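Local coordinates for coronin (Toxoplasma gondii, PDB 4OZU), which probably binds actin filaments and contributes to host-cell invasion and egress of the parasite, the chain here being its WD40 beta-propeller domain, at residues 209-213 and 246-250; 176-182 and 219-225; 308-313 and 336-340; 239-245 and 267-271; 75-79 and 105-109. All coordinates share one frame; numbering follows the deposited sequence. Where two conformers were deposited one is given.

Interaction 1 of 5, residues 209-213 and 246-250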
# COMPACT_ATOMS: atom_id res chain seq x y z
N SER A 209 -17.41 11.54 7.88
CA SER A 209 -17.27 10.36 8.71
C SER A 209 -18.53 9.52 8.66
O SER A 209 -19.64 10.05 8.68
CB SER A 209 -16.94 10.74 10.15
OG SER A 209 -16.61 9.58 10.90
N VAL A 210 -18.36 8.20 8.60
CA VAL A 210 -19.50 7.29 8.54
C VAL A 210 -19.14 5.95 9.16
O VAL A 210 -18.00 5.50 9.07
CB VAL A 210 -19.99 7.08 7.08
CG1 VAL A 210 -18.96 6.30 6.26
CG2 VAL A 210 -21.35 6.39 7.06
N ALA A 211 -20.11 5.31 9.80
CA ALA A 211 -19.95 3.95 10.28
C ALA A 211 -19.89 3.04 9.06
O ALA A 211 -20.87 2.92 8.34
CB ALA A 211 -21.11 3.57 11.20
N CYS A 212 -18.74 2.41 8.82
CA CYS A 212 -18.55 1.70 7.56
C CYS A 212 -18.90 0.21 7.64
O CYS A 212 -19.37 -0.35 6.66
CB CYS A 212 -17.12 1.88 7.04
SG CYS A 212 -15.81 1.31 8.13
N HIS A 213 -18.66 -0.42 8.80
CA HIS A 213 -19.05 -1.81 9.02
C HIS A 213 -19.44 -2.03 10.48
O HIS A 213 -18.93 -1.35 11.36
CB HIS A 213 -17.91 -2.75 8.60
CG HIS A 213 -17.54 -2.61 7.15
ND1 HIS A 213 -18.22 -3.26 6.15
CD2 HIS A 213 -16.58 -1.87 6.55
CE1 HIS A 213 -17.69 -2.93 4.98
NE2 HIS A 213 -16.69 -2.10 5.20
N GLU A 246 -16.88 -8.53 4.66
CA GLU A 246 -17.65 -7.81 3.66
C GLU A 246 -16.90 -6.58 3.18
O GLU A 246 -15.85 -6.24 3.71
CB GLU A 246 -19.01 -7.41 4.22
CG GLU A 246 -18.91 -6.59 5.49
CD GLU A 246 -20.26 -6.22 6.06
OE1 GLU A 246 -21.18 -7.06 5.99
OE2 GLU A 246 -20.40 -5.08 6.56
N MET A 247 -17.46 -5.90 2.19
CA MET A 247 -16.81 -4.73 1.62
C MET A 247 -17.84 -3.70 1.19
O MET A 247 -19.02 -4.02 1.03
CB MET A 247 -15.96 -5.13 0.42
CG MET A 247 -16.75 -5.81 -0.67
SD MET A 247 -15.71 -6.45 -2.00
CE MET A 247 -16.92 -7.39 -2.94
N ALA A 248 -17.37 -2.48 1.00
CA ALA A 248 -18.24 -1.39 0.59
C ALA A 248 -17.48 -0.38 -0.24
O ALA A 248 -16.27 -0.18 -0.06
CB ALA A 248 -18.85 -0.72 1.80
N ILE A 249 -18.20 0.24 -1.18
CA ILE A 249 -17.73 1.38 -1.95
C ILE A 249 -18.48 2.61 -1.46
O ILE A 249 -19.70 2.58 -1.31
CB ILE A 249 -17.95 1.18 -3.46
CG1 ILE A 249 -17.08 0.03 -3.98
CG2 ILE A 249 -17.65 2.49 -4.23
CD1 ILE A 249 -17.31 -0.31 -5.44
N TRP A 250 -17.73 3.68 -1.21
CA TRP A 250 -18.28 4.93 -0.70
C TRP A 250 -17.95 6.08 -1.62
O TRP A 250 -16.84 6.16 -2.16
CB TRP A 250 -17.72 5.26 0.69
CG TRP A 250 -17.84 4.13 1.62
CD1 TRP A 250 -16.98 3.08 1.76
CD2 TRP A 250 -18.89 3.92 2.57
NE1 TRP A 250 -17.43 2.23 2.73
CE2 TRP A 250 -18.60 2.72 3.24
CE3 TRP A 250 -20.05 4.62 2.91
CZ2 TRP A 250 -19.42 2.21 4.24
CZ3 TRP A 250 -20.86 4.12 3.90
CH2 TRP A 250 -20.55 2.92 4.55

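Interaction 2 of 5, residues 176-182 and 219-225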
# COMPACT_ATOMS: atom_id res chain seq x y z
N LEU A 176 -6.55 2.25 12.23
CA LEU A 176 -6.36 0.90 11.71
C LEU A 176 -5.86 0.92 10.27
O LEU A 176 -5.26 -0.05 9.80
CB LEU A 176 -7.67 0.11 11.80
CG LEU A 176 -8.17 -0.24 13.20
CD1 LEU A 176 -9.58 -0.79 13.14
CD2 LEU A 176 -7.24 -1.25 13.86
N SER A 177 -6.10 2.03 9.58
CA SER A 177 -5.55 2.23 8.25
C SER A 177 -5.63 3.69 7.86
O SER A 177 -6.46 4.44 8.39
CB SER A 177 -6.29 1.36 7.22
OG SER A 177 -7.57 1.89 6.92
N ALA A 178 -4.74 4.11 6.96
CA ALA A 178 -4.73 5.48 6.48
C ALA A 178 -4.15 5.47 5.07
O ALA A 178 -3.07 4.93 4.85
CB ALA A 178 -3.92 6.38 7.39
N LYS A 179 -4.89 6.03 4.12
CA LYS A 179 -4.50 6.00 2.71
C LYS A 179 -4.83 7.32 2.03
O LYS A 179 -5.82 7.97 2.36
CB LYS A 179 -5.22 4.86 1.98
CG LYS A 179 -4.85 3.46 2.44
CD LYS A 179 -3.50 3.03 1.89
CE LYS A 179 -3.07 1.69 2.46
NZ LYS A 179 -1.73 1.29 1.99
N TRP A 180 -3.99 7.71 1.08
CA TRP A 180 -4.18 8.92 0.29
C TRP A 180 -5.02 8.71 -0.97
O TRP A 180 -4.86 7.71 -1.68
CB TRP A 180 -2.84 9.48 -0.18
CG TRP A 180 -1.96 10.10 0.83
CD1 TRP A 180 -0.89 9.52 1.46
CD2 TRP A 180 -2.03 11.44 1.30
NE1 TRP A 180 -0.30 10.43 2.30
CE2 TRP A 180 -0.98 11.62 2.22
CE3 TRP A 180 -2.88 12.51 1.03
CZ2 TRP A 180 -0.76 12.83 2.87
CZ3 TRP A 180 -2.67 13.70 1.68
CH2 TRP A 180 -1.61 13.86 2.59
N SER A 181 -5.87 9.68 -1.28
CA SER A 181 -6.49 9.78 -2.59
C SER A 181 -5.43 9.91 -3.68
O SER A 181 -4.40 10.53 -3.48
CB SER A 181 -7.42 11.00 -2.64
OG SER A 181 -7.84 11.27 -3.97
N TRP A 182 -5.71 9.35 -4.86
CA TRP A 182 -4.80 9.53 -5.99
C TRP A 182 -4.76 10.97 -6.49
O TRP A 182 -3.87 11.35 -7.25
CB TRP A 182 -5.19 8.57 -7.12
CG TRP A 182 -4.75 7.20 -6.79
CD1 TRP A 182 -5.51 6.21 -6.22
CD2 TRP A 182 -3.44 6.65 -6.96
NE1 TRP A 182 -4.74 5.08 -6.03
CE2 TRP A 182 -3.47 5.33 -6.48
CE3 TRP A 182 -2.24 7.15 -7.47
CZ2 TRP A 182 -2.36 4.50 -6.51
CZ3 TRP A 182 -1.13 6.33 -7.50
CH2 TRP A 182 -1.20 5.02 -7.02
N CYS A 219 -11.65 -2.74 10.38
CA CYS A 219 -11.94 -2.24 9.04
C CYS A 219 -10.68 -1.67 8.41
O CYS A 219 -9.81 -1.14 9.11
CB CYS A 219 -13.03 -1.17 9.07
SG CYS A 219 -14.55 -1.68 9.88
N LYS A 220 -10.56 -1.80 7.09
CA LYS A 220 -9.40 -1.28 6.37
C LYS A 220 -9.91 -0.55 5.15
O LYS A 220 -10.95 -0.91 4.61
CB LYS A 220 -8.46 -2.42 5.95
CG LYS A 220 -7.93 -3.27 7.09
CD LYS A 220 -6.78 -2.59 7.82
CE LYS A 220 -6.31 -3.42 9.00
NZ LYS A 220 -5.12 -2.84 9.70
N CYS A 221 -9.20 0.48 4.70
CA CYS A 221 -9.64 1.22 3.53
C CYS A 221 -8.52 1.46 2.53
O CYS A 221 -7.34 1.29 2.83
CB CYS A 221 -10.25 2.56 3.92
SG CYS A 221 -9.04 3.84 4.41
N THR A 222 -8.92 1.81 1.32
CA THR A 222 -8.03 2.39 0.34
C THR A 222 -8.89 3.21 -0.63
O THR A 222 -10.10 3.02 -0.69
CB THR A 222 -7.22 1.33 -0.41
OG1 THR A 222 -6.13 1.95 -1.10
CG2 THR A 222 -8.10 0.57 -1.38
N TRP A 223 -8.26 4.11 -1.37
CA TRP A 223 -8.99 4.91 -2.35
C TRP A 223 -9.12 4.15 -3.65
O TRP A 223 -8.25 3.36 -4.01
CB TRP A 223 -8.28 6.24 -2.58
CG TRP A 223 -8.42 7.16 -1.44
CD1 TRP A 223 -7.70 7.16 -0.29
CD2 TRP A 223 -9.36 8.25 -1.34
NE1 TRP A 223 -8.13 8.18 0.53
CE2 TRP A 223 -9.14 8.86 -0.09
CE3 TRP A 223 -10.35 8.76 -2.18
CZ2 TRP A 223 -9.88 9.95 0.34
CZ3 TRP A 223 -11.08 9.85 -1.74
CH2 TRP A 223 -10.84 10.43 -0.49
N ILE A 224 -10.23 4.38 -4.35
CA ILE A 224 -10.46 3.78 -5.65
C ILE A 224 -10.89 4.88 -6.63
O ILE A 224 -11.88 4.75 -7.34
CB ILE A 224 -11.50 2.63 -5.58
CG1 ILE A 224 -12.78 3.10 -4.88
CG2 ILE A 224 -10.89 1.43 -4.86
CD1 ILE A 224 -13.89 2.06 -4.84
N ASP A 225 -10.11 5.97 -6.65
CA ASP A 225 -10.21 6.98 -7.69
C ASP A 225 -9.08 6.70 -8.71
O ASP A 225 -8.91 5.56 -9.13
CB ASP A 225 -10.18 8.41 -7.10
CG ASP A 225 -8.99 8.68 -6.16
OD1 ASP A 225 -8.33 7.75 -5.66
OD2 ASP A 225 -8.74 9.87 -5.89
O HOH W 1 -5.16 4.95 -1.64
O HOH W 2 -5.55 3.30 -3.88

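Interaction 3 of 5, residues 308-313 and 336-340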
# COMPACT_ATOMS: atom_id res chain seq x y z
N TYR A 308 -6.12 -16.03 -6.08
CA TYR A 308 -4.91 -16.80 -5.82
C TYR A 308 -5.21 -17.80 -4.71
O TYR A 308 -5.78 -17.43 -3.68
CB TYR A 308 -3.75 -15.89 -5.43
CG TYR A 308 -2.61 -16.60 -4.73
CD1 TYR A 308 -1.84 -17.53 -5.40
CD2 TYR A 308 -2.31 -16.33 -3.40
CE1 TYR A 308 -0.79 -18.18 -4.76
CE2 TYR A 308 -1.26 -16.97 -2.75
CZ TYR A 308 -0.51 -17.90 -3.45
OH TYR A 308 0.53 -18.55 -2.82
N ARG A 309 -4.83 -19.06 -4.91
CA ARG A 309 -5.08 -20.09 -3.91
C ARG A 309 -3.83 -20.92 -3.64
O ARG A 309 -3.12 -21.32 -4.56
CB ARG A 309 -6.22 -21.01 -4.35
CG ARG A 309 -7.56 -20.30 -4.46
CD ARG A 309 -8.70 -21.29 -4.62
NE ARG A 309 -10.00 -20.63 -4.52
CZ ARG A 309 -10.63 -20.05 -5.54
NH1 ARG A 309 -10.08 -20.03 -6.76
NH2 ARG A 309 -11.81 -19.47 -5.35
N SER A 310 -3.56 -21.17 -2.36
CA SER A 310 -2.44 -22.02 -1.97
C SER A 310 -2.77 -22.76 -0.68
O SER A 310 -3.88 -22.66 -0.16
CB SER A 310 -1.17 -21.19 -1.79
OG SER A 310 -1.22 -20.42 -0.61
N SER A 311 -1.80 -23.52 -0.17
CA SER A 311 -1.94 -24.21 1.10
C SER A 311 -0.95 -23.67 2.13
O SER A 311 -0.65 -24.33 3.13
CB SER A 311 -1.73 -25.72 0.92
OG SER A 311 -0.38 -26.01 0.64
N VAL A 312 -0.46 -22.45 1.89
CA VAL A 312 0.53 -21.82 2.77
C VAL A 312 0.05 -20.41 3.11
O VAL A 312 -0.19 -19.62 2.20
CB VAL A 312 1.92 -21.77 2.11
CG1 VAL A 312 2.93 -21.06 3.00
CG2 VAL A 312 2.40 -23.18 1.80
N PRO A 313 -0.10 -20.10 4.40
CA PRO A 313 -0.61 -18.77 4.78
C PRO A 313 0.27 -17.61 4.34
O PRO A 313 1.49 -17.74 4.24
CB PRO A 313 -0.67 -18.84 6.31
CG PRO A 313 -0.71 -20.28 6.63
CD PRO A 313 0.11 -20.95 5.59
N LEU A 336 4.33 -9.96 -3.55
CA LEU A 336 5.42 -10.64 -2.86
C LEU A 336 4.82 -11.15 -1.56
O LEU A 336 4.40 -10.36 -0.72
CB LEU A 336 6.60 -9.70 -2.61
CG LEU A 336 7.18 -9.09 -3.89
CD1 LEU A 336 8.22 -8.02 -3.57
CD2 LEU A 336 7.80 -10.19 -4.75
N LYS A 337 4.76 -12.46 -1.45
CA LYS A 337 4.10 -13.14 -0.33
C LYS A 337 5.13 -13.75 0.61
O LYS A 337 5.84 -14.65 0.22
CB LYS A 337 3.17 -14.23 -0.89
CG LYS A 337 2.48 -15.08 0.16
CD LYS A 337 1.92 -16.35 -0.47
CE LYS A 337 1.41 -17.32 0.58
NZ LYS A 337 1.42 -18.72 0.07
N GLN A 338 5.20 -13.29 1.86
CA GLN A 338 6.07 -13.96 2.84
C GLN A 338 5.44 -15.27 3.28
O GLN A 338 4.29 -15.30 3.72
CB GLN A 338 6.33 -13.08 4.06
CG GLN A 338 7.18 -13.74 5.15
CD GLN A 338 7.51 -12.79 6.28
OE1 GLN A 338 7.53 -11.56 6.09
NE2 GLN A 338 7.77 -13.34 7.47
N GLU A 339 6.21 -16.34 3.15
CA GLU A 339 5.81 -17.65 3.64
C GLU A 339 6.71 -18.02 4.81
O GLU A 339 7.93 -18.03 4.68
CB GLU A 339 5.90 -18.69 2.52
CG GLU A 339 4.95 -18.39 1.37
CD GLU A 339 4.93 -19.48 0.32
OE1 GLU A 339 5.95 -20.18 0.17
OE2 GLU A 339 3.89 -19.63 -0.36
N ASN A 340 6.09 -18.31 5.95
CA ASN A 340 6.80 -18.55 7.20
C ASN A 340 7.76 -17.39 7.51
O ASN A 340 7.37 -16.23 7.40
CB ASN A 340 7.53 -19.88 7.13
CG ASN A 340 6.59 -21.02 6.78
OD1 ASN A 340 5.66 -21.32 7.53
ND2 ASN A 340 6.82 -21.64 5.63
O HOH W 3 3.22 -18.88 5.93

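Interaction 4 of 5, residues 239-245 and 267-271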
# COMPACT_ATOMS: atom_id res chain seq x y z
N PHE A 239 -16.22 -6.17 8.80
CA PHE A 239 -17.01 -7.30 9.25
C PHE A 239 -18.46 -6.88 9.49
O PHE A 239 -18.72 -5.78 9.98
CB PHE A 239 -16.40 -7.89 10.51
CG PHE A 239 -15.03 -8.47 10.30
CD1 PHE A 239 -13.92 -7.65 10.16
CD2 PHE A 239 -14.85 -9.85 10.22
CE1 PHE A 239 -12.66 -8.18 9.95
CE2 PHE A 239 -13.58 -10.39 10.02
CZ PHE A 239 -12.49 -9.56 9.88
N GLY A 240 -19.39 -7.75 9.11
CA GLY A 240 -20.79 -7.51 9.36
C GLY A 240 -21.16 -7.85 10.79
O GLY A 240 -20.31 -8.29 11.58
N LYS A 241 -22.43 -7.65 11.13
CA LYS A 241 -22.93 -7.89 12.49
C LYS A 241 -22.72 -9.34 12.91
O LYS A 241 -22.60 -9.63 14.10
CB LYS A 241 -24.41 -7.52 12.58
CG LYS A 241 -24.80 -6.79 13.86
CD LYS A 241 -25.74 -5.63 13.57
CE LYS A 241 -27.12 -6.11 13.13
NZ LYS A 241 -28.03 -4.97 12.80
N MET A 242 -22.67 -10.24 11.94
CA MET A 242 -22.46 -11.65 12.20
C MET A 242 -21.00 -12.04 11.99
O MET A 242 -20.67 -13.22 11.88
CB MET A 242 -23.37 -12.49 11.31
CG MET A 242 -24.85 -12.24 11.58
SD MET A 242 -25.96 -13.38 10.73
CE MET A 242 -25.58 -13.02 9.02
N GLN A 243 -20.13 -11.03 11.96
CA GLN A 243 -18.69 -11.21 11.82
C GLN A 243 -18.26 -11.85 10.50
O GLN A 243 -17.17 -12.40 10.40
CB GLN A 243 -18.14 -12.03 12.99
CG GLN A 243 -18.33 -11.36 14.35
CD GLN A 243 -17.41 -10.16 14.54
OE1 GLN A 243 -16.66 -9.79 13.63
NE2 GLN A 243 -17.46 -9.56 15.71
N GLU A 244 -19.12 -11.78 9.49
CA GLU A 244 -18.73 -12.19 8.15
C GLU A 244 -17.89 -11.09 7.51
O GLU A 244 -18.06 -9.92 7.84
CB GLU A 244 -19.95 -12.51 7.28
CG GLU A 244 -20.78 -11.31 6.80
CD GLU A 244 -21.86 -10.90 7.80
OE1 GLU A 244 -21.57 -10.85 9.01
OE2 GLU A 244 -23.00 -10.63 7.36
N ARG A 245 -16.98 -11.45 6.61
CA ARG A 245 -16.16 -10.44 5.94
C ARG A 245 -16.92 -9.85 4.76
O ARG A 245 -17.55 -10.57 3.98
CB ARG A 245 -14.82 -11.03 5.49
CG ARG A 245 -14.01 -11.61 6.65
CD ARG A 245 -12.53 -11.78 6.35
NE ARG A 245 -12.27 -12.79 5.33
CZ ARG A 245 -11.07 -13.30 5.07
NH1 ARG A 245 -10.01 -12.90 5.76
NH2 ARG A 245 -10.93 -14.23 4.13
N GLY A 267 -14.20 -15.63 6.54
CA GLY A 267 -12.85 -15.67 7.08
C GLY A 267 -12.73 -14.86 8.36
O GLY A 267 -13.69 -14.22 8.79
N SER A 268 -11.54 -14.88 8.97
CA SER A 268 -11.34 -14.27 10.28
C SER A 268 -10.38 -13.08 10.24
O SER A 268 -10.47 -12.18 11.07
CB SER A 268 -10.80 -15.31 11.27
OG SER A 268 -9.60 -15.88 10.79
N SER A 269 -9.47 -13.09 9.27
CA SER A 269 -8.46 -12.03 9.17
C SER A 269 -9.01 -10.76 8.55
O SER A 269 -9.75 -10.81 7.57
CB SER A 269 -7.27 -12.51 8.34
OG SER A 269 -6.57 -13.56 9.00
N PRO A 270 -8.65 -9.59 9.13
CA PRO A 270 -8.96 -8.36 8.39
C PRO A 270 -8.35 -8.40 7.00
O PRO A 270 -7.28 -8.98 6.80
CB PRO A 270 -8.33 -7.27 9.25
CG PRO A 270 -8.32 -7.83 10.63
CD PRO A 270 -8.11 -9.31 10.47
N LEU A 271 -9.05 -7.82 6.04
CA LEU A 271 -8.62 -7.82 4.65
C LEU A 271 -8.01 -6.48 4.26
O LEU A 271 -8.63 -5.43 4.42
CB LEU A 271 -9.79 -8.15 3.73
CG LEU A 271 -10.30 -9.60 3.81
CD1 LEU A 271 -11.63 -9.74 3.11
CD2 LEU A 271 -9.29 -10.57 3.23
O HOH W 4 -14.84 -13.43 11.74

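Interaction 5 of 5, residues 75-79 and 105-109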
# COMPACT_ATOMS: atom_id res chain seq x y z
N ILE A 75 18.81 -1.84 7.51
CA ILE A 75 18.45 -0.55 8.05
C ILE A 75 18.12 -0.74 9.53
O ILE A 75 17.20 -1.50 9.87
CB ILE A 75 17.26 0.07 7.29
CG1 ILE A 75 17.66 0.34 5.84
CG2 ILE A 75 16.79 1.37 7.96
CD1 ILE A 75 16.56 0.94 4.98
N LYS A 76 18.87 -0.08 10.40
CA LYS A 76 18.69 -0.21 11.85
C LYS A 76 18.03 1.06 12.42
O LYS A 76 16.96 1.45 11.97
CB LYS A 76 20.03 -0.50 12.52
CG LYS A 76 20.69 -1.78 12.00
CD LYS A 76 21.94 -2.13 12.80
CE LYS A 76 22.60 -3.40 12.28
NZ LYS A 76 21.73 -4.60 12.43
N GLY A 77 18.65 1.70 13.41
CA GLY A 77 18.13 2.95 13.94
C GLY A 77 16.94 2.80 14.87
O GLY A 77 16.91 3.40 15.95
N HIS A 78 15.96 2.00 14.46
CA HIS A 78 14.77 1.74 15.27
C HIS A 78 15.14 1.16 16.63
O HIS A 78 16.08 0.38 16.74
CB HIS A 78 13.83 0.77 14.56
CG HIS A 78 13.65 1.06 13.10
ND1 HIS A 78 14.38 0.41 12.12
CD2 HIS A 78 12.83 1.92 12.45
CE1 HIS A 78 14.02 0.86 10.93
NE2 HIS A 78 13.08 1.78 11.11
N THR A 79 14.38 1.53 17.66
CA THR A 79 14.61 1.03 19.01
C THR A 79 13.48 0.07 19.42
O THR A 79 13.54 -0.57 20.47
CB THR A 79 14.74 2.18 20.03
OG1 THR A 79 13.46 2.78 20.29
CG2 THR A 79 15.70 3.24 19.51
N ARG A 105 10.83 7.52 10.63
CA ARG A 105 12.18 7.73 10.13
C ARG A 105 12.19 7.73 8.61
O ARG A 105 11.60 6.85 7.99
CB ARG A 105 13.12 6.66 10.67
CG ARG A 105 13.34 6.74 12.17
CD ARG A 105 14.14 5.55 12.70
NE ARG A 105 14.45 5.69 14.12
CZ ARG A 105 13.63 5.34 15.11
NH1 ARG A 105 12.44 4.82 14.86
NH2 ARG A 105 14.02 5.51 16.38
N ILE A 106 12.84 8.73 8.02
CA ILE A 106 13.03 8.79 6.57
C ILE A 106 14.45 8.34 6.28
O ILE A 106 15.41 8.84 6.87
CB ILE A 106 12.80 10.20 6.00
CG1 ILE A 106 11.50 10.82 6.54
CG2 ILE A 106 12.76 10.15 4.48
CD1 ILE A 106 10.27 9.98 6.34
N TRP A 107 14.58 7.39 5.36
CA TRP A 107 15.86 6.77 5.04
C TRP A 107 16.28 7.07 3.61
O TRP A 107 15.44 7.16 2.72
CB TRP A 107 15.77 5.27 5.23
CG TRP A 107 15.39 4.85 6.60
CD1 TRP A 107 14.16 4.46 7.03
CD2 TRP A 107 16.26 4.76 7.74
NE1 TRP A 107 14.20 4.13 8.36
CE2 TRP A 107 15.48 4.31 8.82
CE3 TRP A 107 17.62 5.01 7.95
CZ2 TRP A 107 16.01 4.11 10.09
CZ3 TRP A 107 18.14 4.81 9.21
CH2 TRP A 107 17.34 4.36 10.27
N GLN A 108 17.59 7.22 3.40
CA GLN A 108 18.15 7.35 2.06
C GLN A 108 19.21 6.28 1.82
O GLN A 108 20.29 6.31 2.40
CB GLN A 108 18.76 8.73 1.85
CG GLN A 108 19.21 8.99 0.42
CD GLN A 108 19.63 10.42 0.19
OE1 GLN A 108 20.08 11.10 1.11
NE2 GLN A 108 19.49 10.88 -1.04
N LEU A 109 18.89 5.32 0.95
CA LEU A 109 19.82 4.26 0.59
C LEU A 109 20.99 4.79 -0.23
O LEU A 109 20.85 5.79 -0.94
CB LEU A 109 19.11 3.16 -0.19
CG LEU A 109 18.06 2.37 0.60
CD1 LEU A 109 17.10 1.67 -0.33
CD2 LEU A 109 18.73 1.37 1.53

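Interaction 1 of 5, residues 209-213 and 246-250
One face of the Trp250 indole carries Val210 CG1, set off toward the rim of the six-membered ring and 3.7 Å from CZ3, while Cys212 O meets the same ring at its edge. The approach of CG1, 4.0 Å from the six-ring centroid and 22° off the normal, is that of a CH-pi contact. Cys212 CB touches Trp250 CZ2 at 3.6 Å. The His213 imidazole is met at its edge, in plane, by Glu246 OE2 and by the backbone carbon of Met247. His213 CG stands opposite the carbonyl carbon, which carries the ring toward Glu246. Its ND1-H points almost straight at Glu246 OE2 (2.9 Å, 178°) and uses the anti lone pair of that oxygen, the ring and carboxylate planes being 59° apart. NE2 bonds Thr236 OG1, to which Trp250 NE1 is also hydrogen-bonded. A histidine, a hydroxyl residue and a tryptophan tied in this way recall the structural tetrad of WD40 propellers, here with a glutamate beside the histidine. The network links the residues just after outer strand 205-211 to strand 245-251 of the next blade. Glu246 OE2 is shared with His261 NE2, so one carboxylate oxygen fixes two imidazoles.

Interaction 2 of 5, residues 176-182 and 219-225
Strands 176-180 and 220-223 run parallel, their directions 4° apart and their axes 6.1 Å at closest approach, yet no backbone-to-backbone hydrogen bond joins them; side chains and water do the bridging. At one end the bent chain of Lys220 curls back so that NZ donates to Leu176 O (2.8 Å), an ammonium that also pairs with Glu35. Next along, Ser177 OG accepts from Cys221 N at 3.1 Å and bonds Thr190 as well. Trp223 NE1 donates to Lys179 O at 3.0 Å; the oxygen lies near the indole plane, but the bond is bent at the hydrogen (N-H...O 132°), and the donor also stands well above the carbonyl plane. Ser181 CB sits over the centre of the Trp223 six-membered ring, 3.6 Å from its centroid and 11° off the normal. The two strands are the innermost ones of consecutive propeller blades, which places this seam close to the propeller axis. Beyond their ends, Asp225 clasps the chain with both carboxylate oxygens: Ser181 OG donates to OD2 in a short bond of 2.5 Å, and Trp182 N to OD1 at 3.2 Å, both on the syn side. Water 1 bridges Trp180 O and Trp223 N, while water 2 accepts from Trp182 NE1 and donates to Trp223 O (2.7 Å).

Interaction 3 of 5, residues 308-313 and 336-340
Lys337 NZ is surrounded by four oxygens, three of them from segment 308-313. It donates to Val312 O at 2.8 Å, to Tyr308 OH at 3.0 Å and to Ser310 OG at 3.2 Å, while from its own strand Glu339 OE2 closes a salt bridge at 2.7 Å through the anti lone pair. With CG opposite the backbone N (chi1 176°) and the rest of the chain extended, the lysine reaches straight across from strand 331-339; the side chain of Tyr308 crosses it at about a right angle, Lys337 CD lying 3.5 Å from Tyr308 OH. The ammonium stands above the carbonyl plane of Val312, not on a lone pair. Ser310 OG is itself held by Ser290 O and weakly by Val312 N. Val312 CG1 packs on the aliphatic part of Glu339, 3.7 Å from CG. Farther along, water 3 donates to Pro313 O (2.7 Å) and accepts from Asn340 N (2.9 Å). Gln338 NE2 donates to Asn340 O and Ser30 O, and its OE1 is bonded to Asn316 ND2. The contact joins outer strand 301-309 and its exit loop to the blade in which N-terminal strand 16-25 pairs with strand 343-350, where the propeller ring closes. With four acceptors for three N-H groups, at least one hydrogen is probably shared, and the carboxylate nearby would probably keep this buried lysine charged.

Interaction 4 of 5, residues 239-245 and 267-271
Arg245 NH1 is gripped by Ser269 O and by the carboxylate of Asp289, the first at 2.8 Å with an N-H...O angle of 160° and the oxygen close to the guanidinium plane. In this propeller the contact joins the hairpin turn of one blade to the connector that leaves the same blade for the next: segment 239-245 is the turn between strands 233-239 and 245-251. The connector, residues 267-271, leads from outer strand 260-265 to inner strand 271-275. The guanidinium is sandwiched. Over one face lies Gly267 CA, 3.4 Å from NE, and over the opposite face Leu271 CD2, 3.5 Å from NH1; both sit toward the rim. Gly267 has no side chain, which lets its CA sit directly over that face. The bend at chi3 (-67°) turns the guanidinium into this slot, where NE also pairs with Asp265. Two carboxylates therefore probably balance the buried charge. The Phe239 ring meets the connector differently. Pro270 N and Gly267 O are at its edge, and CZ lies 3.5 Å from Ser268 O, an oxygen whose hydrogen bond comes from Lys217 NZ. The hairpin itself is a type I turn from Gly240 to Gln243 with a G1 bulge: Gln243 N bonds Gly240 O, Gly240 N bonds Glu244 O at 2.8 Å, and Gln243 takes a positive phi. Beyond the turn, water 4 donates to Gln243 O at 2.9 Å and to Gly267 O at 3.3 Å.

Interaction 5 of 5, residues 75-79 and 105-109
With chi1 at -64°, Ile75 sets CG1 beside its backbone N and turns CG2 toward Trp107, whose own CG stands opposite the carbonyl carbon and lays the indole flat against that methyl. CG2 sits over the centre of the six-membered ring, 3.4 Å from the centroid and 13° off the normal, a close CH-pi contact; Ile75 CD1 adds a looser touch on Leu109 CD2 at 4.1 Å. The indole edge is met by Gly77 CA, 4.0 Å from CH2, and Lys76 O comes within 3.4 Å of CZ2. Gly77 has a positive phi (78°), and its CA can approach because no side chain stands between. The His78 ring lies oblique to Trp107, neither stacked nor edge-to-face, with NE2 3.8 Å from Trp107 NE1. Both nitrogens instead bond Thr97 OG1, the histidine-threonine-tryptophan core of the WD40 structural tetrad. Asp101, from the turn between the second and third strands, holds Arg105 NH2 and Thr79 OG1; His78 CA lies over the centre of the Arg105 guanidinium, 3.8 Å from CZ. No direct hydrogen bond links the two segments, so threonine and aspartate do the polar joining. His78 ND1 is hydrogen-bonded to Gly56 O. The loop 75-79 leaves strand 73-75 of the preceding blade and lies against strand 104-108, with His78 and Arg105 touching Cys99 of strand 94-99, and Ile75 and Trp107 touching Leu119 of strand 118-119.

Overall arrangement
Interactions 1, 2 and 4 form one cluster on consecutive blades. Interaction 1 has its centre about 12 Å from that of interaction 2 and about 13 Å from that of interaction 4, and it touches both: Cys212 SG lies 3.7 Å from Cys219 SG, and Glu246 OE1 3.4 Å from Gly240 CA. Interactions 2 and 4 meet where Lys220 CB lies 3.4 Å from Leu271 O. Interaction 5 repeats the Thr-His-Trp network of interaction 1 across the propeller, centres about 35 Å apart. Interaction 3 touches none of the others, its nearest being interaction 4 at about 8 Å between nearest atoms. A Tris molecule, probably from the crystallisation liquor, lies by the side chain of Glu246 and bonds Cys212 O.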